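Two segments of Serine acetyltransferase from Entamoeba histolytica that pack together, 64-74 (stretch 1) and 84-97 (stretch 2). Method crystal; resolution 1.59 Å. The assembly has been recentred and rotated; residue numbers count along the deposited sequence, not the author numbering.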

# COMPACT_ATOMS: atom_id res chain seq x y z
N GLU A 64 -11.06 14.81 -22.62
CA GLU A 64 -10.75 14.09 -21.38
C GLU A 64 -11.73 14.42 -20.26
O GLU A 64 -12.15 13.54 -19.50
CB GLU A 64 -9.31 14.36 -20.92
CG GLU A 64 -8.23 14.01 -21.95
CD GLU A 64 -8.11 12.52 -22.26
OE1 GLU A 64 -8.65 11.67 -21.52
OE2 GLU A 64 -7.45 12.20 -23.27
N LEU A 65 -12.12 15.70 -20.18
CA LEU A 65 -13.07 16.13 -19.16
C LEU A 65 -14.42 15.43 -19.33
O LEU A 65 -15.05 15.04 -18.35
CB LEU A 65 -13.22 17.66 -19.17
CG LEU A 65 -14.09 18.27 -18.08
CD1 LEU A 65 -13.65 17.80 -16.69
CD2 LEU A 65 -14.06 19.80 -18.16
N THR A 66 -14.84 15.27 -20.59
CA THR A 66 -16.07 14.54 -20.94
C THR A 66 -15.99 13.08 -20.51
O THR A 66 -16.95 12.55 -19.94
CB THR A 66 -16.35 14.64 -22.47
OG1 THR A 66 -16.47 16.02 -22.83
CG2 THR A 66 -17.64 13.90 -22.86
N LYS A 67 -14.86 12.43 -20.79
CA LYS A 67 -14.67 11.03 -20.39
C LYS A 67 -14.78 10.88 -18.88
O LYS A 67 -15.44 9.96 -18.40
CB LYS A 67 -13.34 10.48 -20.89
CG LYS A 67 -13.26 10.28 -22.39
CD LYS A 67 -12.16 9.28 -22.74
CE LYS A 67 -11.39 9.68 -23.99
NZ LYS A 67 -12.22 9.66 -25.22
N LEU A 68 -14.14 11.79 -18.15
CA LEU A 68 -14.22 11.82 -16.68
C LEU A 68 -15.64 12.07 -16.18
O LEU A 68 -16.12 11.36 -15.29
CB LEU A 68 -13.28 12.86 -16.09
CG LEU A 68 -13.19 12.89 -14.55
CD1 LEU A 68 -12.61 11.59 -13.97
CD2 LEU A 68 -12.41 14.09 -14.08
N VAL A 69 -16.30 13.09 -16.73
CA VAL A 69 -17.67 13.42 -16.36
C VAL A 69 -18.61 12.23 -16.60
O VAL A 69 -19.42 11.89 -15.73
CB VAL A 69 -18.17 14.69 -17.12
CG1 VAL A 69 -19.69 14.71 -17.27
CG2 VAL A 69 -17.67 15.94 -16.41
N ASP A 70 -18.49 11.59 -17.76
CA ASP A 70 -19.36 10.46 -18.07
C ASP A 70 -19.14 9.30 -17.08
O ASP A 70 -20.10 8.66 -16.65
CB ASP A 70 -19.18 10.00 -19.52
CG ASP A 70 -19.81 10.97 -20.52
OD1 ASP A 70 -20.74 11.72 -20.16
OD2 ASP A 70 -19.39 10.95 -21.70
N TYR A 71 -17.88 9.08 -16.71
CA TYR A 71 -17.52 7.99 -15.79
C TYR A 71 -18.05 8.24 -14.37
O TYR A 71 -18.67 7.34 -13.78
CB TYR A 71 -16.00 7.78 -15.77
CG TYR A 71 -15.53 6.63 -14.90
CD1 TYR A 71 -15.30 5.36 -15.44
CD2 TYR A 71 -15.31 6.81 -13.54
CE1 TYR A 71 -14.86 4.30 -14.63
CE2 TYR A 71 -14.88 5.77 -12.72
CZ TYR A 71 -14.66 4.51 -13.27
OH TYR A 71 -14.23 3.48 -12.46
N ILE A 72 -17.84 9.45 -13.85
CA ILE A 72 -18.30 9.81 -12.50
C ILE A 72 -19.83 9.83 -12.45
O ILE A 72 -20.43 9.34 -11.49
CB ILE A 72 -17.72 11.18 -12.01
CG1 ILE A 72 -16.20 11.10 -11.83
CG2 ILE A 72 -18.40 11.64 -10.71
CD1 ILE A 72 -15.52 12.43 -11.45
N LYS A 73 -20.45 10.42 -13.47
CA LYS A 73 -21.91 10.42 -13.55
C LYS A 73 -22.45 8.99 -13.48
O LYS A 73 -23.36 8.71 -12.71
CB LYS A 73 -22.40 11.11 -14.82
CG LYS A 73 -23.90 11.42 -14.81
CD LYS A 73 -24.34 12.05 -16.12
CE LYS A 73 -24.32 11.04 -17.26
NZ LYS A 73 -23.62 11.57 -18.46
N ASP A 74 -21.86 8.09 -14.27
CA ASP A 74 -22.30 6.69 -14.29
C ASP A 74 -22.19 6.01 -12.93
O ASP A 74 -23.13 5.34 -12.48
CB ASP A 74 -21.57 5.90 -15.39
CG ASP A 74 -22.10 6.22 -16.79
OD1 ASP A 74 -23.12 6.93 -16.89
OD2 ASP A 74 -21.51 5.76 -17.78
N PHE A 84 -29.58 13.11 -9.02
CA PHE A 84 -28.56 13.41 -8.02
C PHE A 84 -27.17 13.42 -8.64
O PHE A 84 -26.37 14.31 -8.33
CB PHE A 84 -28.61 12.40 -6.87
CG PHE A 84 -27.75 12.79 -5.69
CD1 PHE A 84 -28.05 13.91 -4.93
CD2 PHE A 84 -26.64 12.02 -5.33
CE1 PHE A 84 -27.27 14.28 -3.84
CE2 PHE A 84 -25.85 12.37 -4.23
CZ PHE A 84 -26.16 13.50 -3.49
N ALA A 85 -26.90 12.45 -9.51
CA ALA A 85 -25.64 12.38 -10.27
C ALA A 85 -25.36 13.63 -11.11
O ALA A 85 -24.27 14.19 -11.05
CB ALA A 85 -25.61 11.13 -11.15
N HIS A 86 -26.37 14.07 -11.88
CA HIS A 86 -26.26 15.27 -12.70
C HIS A 86 -25.86 16.49 -11.87
O HIS A 86 -24.94 17.22 -12.24
CB HIS A 86 -27.57 15.54 -13.45
CG HIS A 86 -27.61 16.87 -14.13
ND1 HIS A 86 -27.12 17.06 -15.41
CD2 HIS A 86 -28.05 18.08 -13.72
CE1 HIS A 86 -27.27 18.33 -15.76
NE2 HIS A 86 -27.83 18.97 -14.74
N GLN A 87 -26.55 16.70 -10.75
CA GLN A 87 -26.27 17.82 -9.84
C GLN A 87 -24.88 17.78 -9.22
O GLN A 87 -24.20 18.81 -9.09
CB GLN A 87 -27.32 17.86 -8.74
CG GLN A 87 -28.73 18.07 -9.26
CD GLN A 87 -29.80 17.75 -8.22
OE1 GLN A 87 -29.54 17.05 -7.24
NE2 GLN A 87 -31.00 18.26 -8.45
N CYS A 88 -24.46 16.58 -8.83
CA CYS A 88 -23.15 16.40 -8.21
C CYS A 88 -22.03 16.65 -9.19
O CYS A 88 -21.02 17.25 -8.83
CB CYS A 88 -23.02 15.00 -7.62
SG CYS A 88 -24.00 14.80 -6.13
N VAL A 89 -22.21 16.20 -10.44
CA VAL A 89 -21.18 16.35 -11.46
C VAL A 89 -21.12 17.79 -11.98
O VAL A 89 -20.04 18.27 -12.35
CB VAL A 89 -21.37 15.34 -12.62
CG1 VAL A 89 -20.43 15.65 -13.77
CG2 VAL A 89 -21.12 13.93 -12.12
N MET A 90 -22.26 18.46 -12.01
CA MET A 90 -22.28 19.89 -12.31
C MET A 90 -21.51 20.66 -11.25
O MET A 90 -20.77 21.59 -11.58
CB MET A 90 -23.72 20.41 -12.46
CG MET A 90 -24.42 19.96 -13.75
SD MET A 90 -23.69 20.48 -15.32
CE MET A 90 -24.47 22.07 -15.55
N ALA A 91 -21.64 20.25 -9.98
CA ALA A 91 -20.88 20.82 -8.86
C ALA A 91 -19.37 20.58 -8.96
O ALA A 91 -18.58 21.48 -8.67
CB ALA A 91 -21.39 20.30 -7.56
N ILE A 92 -18.97 19.38 -9.35
CA ILE A 92 -17.55 19.11 -9.63
C ILE A 92 -17.03 20.04 -10.74
O ILE A 92 -16.04 20.76 -10.55
CB ILE A 92 -17.29 17.63 -10.05
CG1 ILE A 92 -17.56 16.68 -8.89
CG2 ILE A 92 -15.85 17.45 -10.50
CD1 ILE A 92 -17.79 15.24 -9.31
N LEU A 93 -17.72 20.04 -11.88
CA LEU A 93 -17.35 20.90 -13.00
C LEU A 93 -17.17 22.36 -12.56
O LEU A 93 -16.14 22.98 -12.86
CB LEU A 93 -18.35 20.76 -14.15
CG LEU A 93 -18.22 19.51 -15.03
CD1 LEU A 93 -19.49 19.27 -15.83
CD2 LEU A 93 -16.99 19.58 -15.94
N GLU A 94 -18.17 22.87 -11.84
CA GLU A 94 -18.12 24.22 -11.26
C GLU A 94 -16.83 24.53 -10.51
O GLU A 94 -16.24 25.60 -10.69
CB GLU A 94 -19.31 24.43 -10.33
CG GLU A 94 -19.48 25.87 -9.86
CD GLU A 94 -20.52 26.01 -8.75
OE1 GLU A 94 -21.32 25.08 -8.52
OE2 GLU A 94 -20.53 27.07 -8.09
N LYS A 95 -16.39 23.57 -9.68
CA LYS A 95 -15.22 23.75 -8.82
C LYS A 95 -13.87 23.47 -9.47
O LYS A 95 -12.84 23.73 -8.87
CB LYS A 95 -15.35 22.87 -7.57
CG LYS A 95 -16.44 23.29 -6.59
CD LYS A 95 -15.96 24.38 -5.64
CE LYS A 95 -17.13 24.89 -4.81
NZ LYS A 95 -18.04 25.75 -5.62
N LEU A 96 -13.85 22.93 -10.70
CA LEU A 96 -12.56 22.50 -11.28
C LEU A 96 -11.51 23.61 -11.44
O LEU A 96 -10.32 23.37 -11.18
CB LEU A 96 -12.75 21.70 -12.59
CG LEU A 96 -13.40 20.33 -12.40
CD1 LEU A 96 -13.64 19.67 -13.75
CD2 LEU A 96 -12.56 19.42 -11.51
N PRO A 97 -11.93 24.82 -11.86
CA PRO A 97 -10.93 25.90 -11.89
C PRO A 97 -10.33 26.23 -10.51
O PRO A 97 -9.11 26.38 -10.41
CB PRO A 97 -11.71 27.09 -12.45
CG PRO A 97 -12.77 26.46 -13.28
CD PRO A 97 -13.18 25.23 -12.51

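What holds the two helices together? Apolar side chains do, since no hydrogen bond passes from one stretch to the other. The helices run roughly antiparallel, with 141° between their N-to-C directions and 9.3 Å between their axes at closest approach, so the start of one stretch lies near the end of the other. There Leu65 meets two leucines: its CD1 lies 3.5 Å from CD1 of Leu96, and its CD2 lies 3.7 Å from CD2 of Leu93. The CA-to-CB bond of Leu93 points sideways, but the end of its side chain comes nearer to the opposing helix, which lets CD2 reach CG2 of Val69 as well, also at 3.7 Å.

Which residue ties the middle of the contact together? Val89 has the largest area covered by the other stretch and touches three residues there. Its CG1 packs 3.7 Å from CG1 of Val69, while its CG2 sits 3.8 Å from CG2 of Ile72 and 3.8 Å from the backbone N of Lys73. One short, branched side chain thus lies against successive turns of the first helix. Ile72 extends the apolar patch, its CG2 lying 3.9 Å from CD1 of Ile92. The methyl-to-methyl separations are typical of van der Waals contact.

How does a lysine take part in so apolar a surface? Lys73 contributes its backbone and the aliphatic beginning of its side chain. Its CA is 5.3 Å from the CA of Ala85, a close approach of the two backbones, and its O lies 3.7 Å from CB of Ala85. The small methyl of Ala85 also lies 4.1 Å from CG of Lys73. Beyond this point the lysine leads away from the second helix. Its NZ forms a salt bridge with OD1 of Asp70 at 3.3 Å, with a weak hydrogen bond as part of it, so the charge is paired within its own helix, one turn back.

What do the backbone hydrogen bonds do here? They serve each helix separately. In the first, the regular pattern runs from Leu68 N to Glu64 O, 3.0 Å, through Asp74 N to Asp70 O, also 3.0 Å. With backbone groups paired in this way, the side chains can meet across the interface without polar links. The second helix is kinked at Pro97, whose ring nitrogen has no hydrogen to give to the preceding turn; Leu96, just before it, still reaches Leu65.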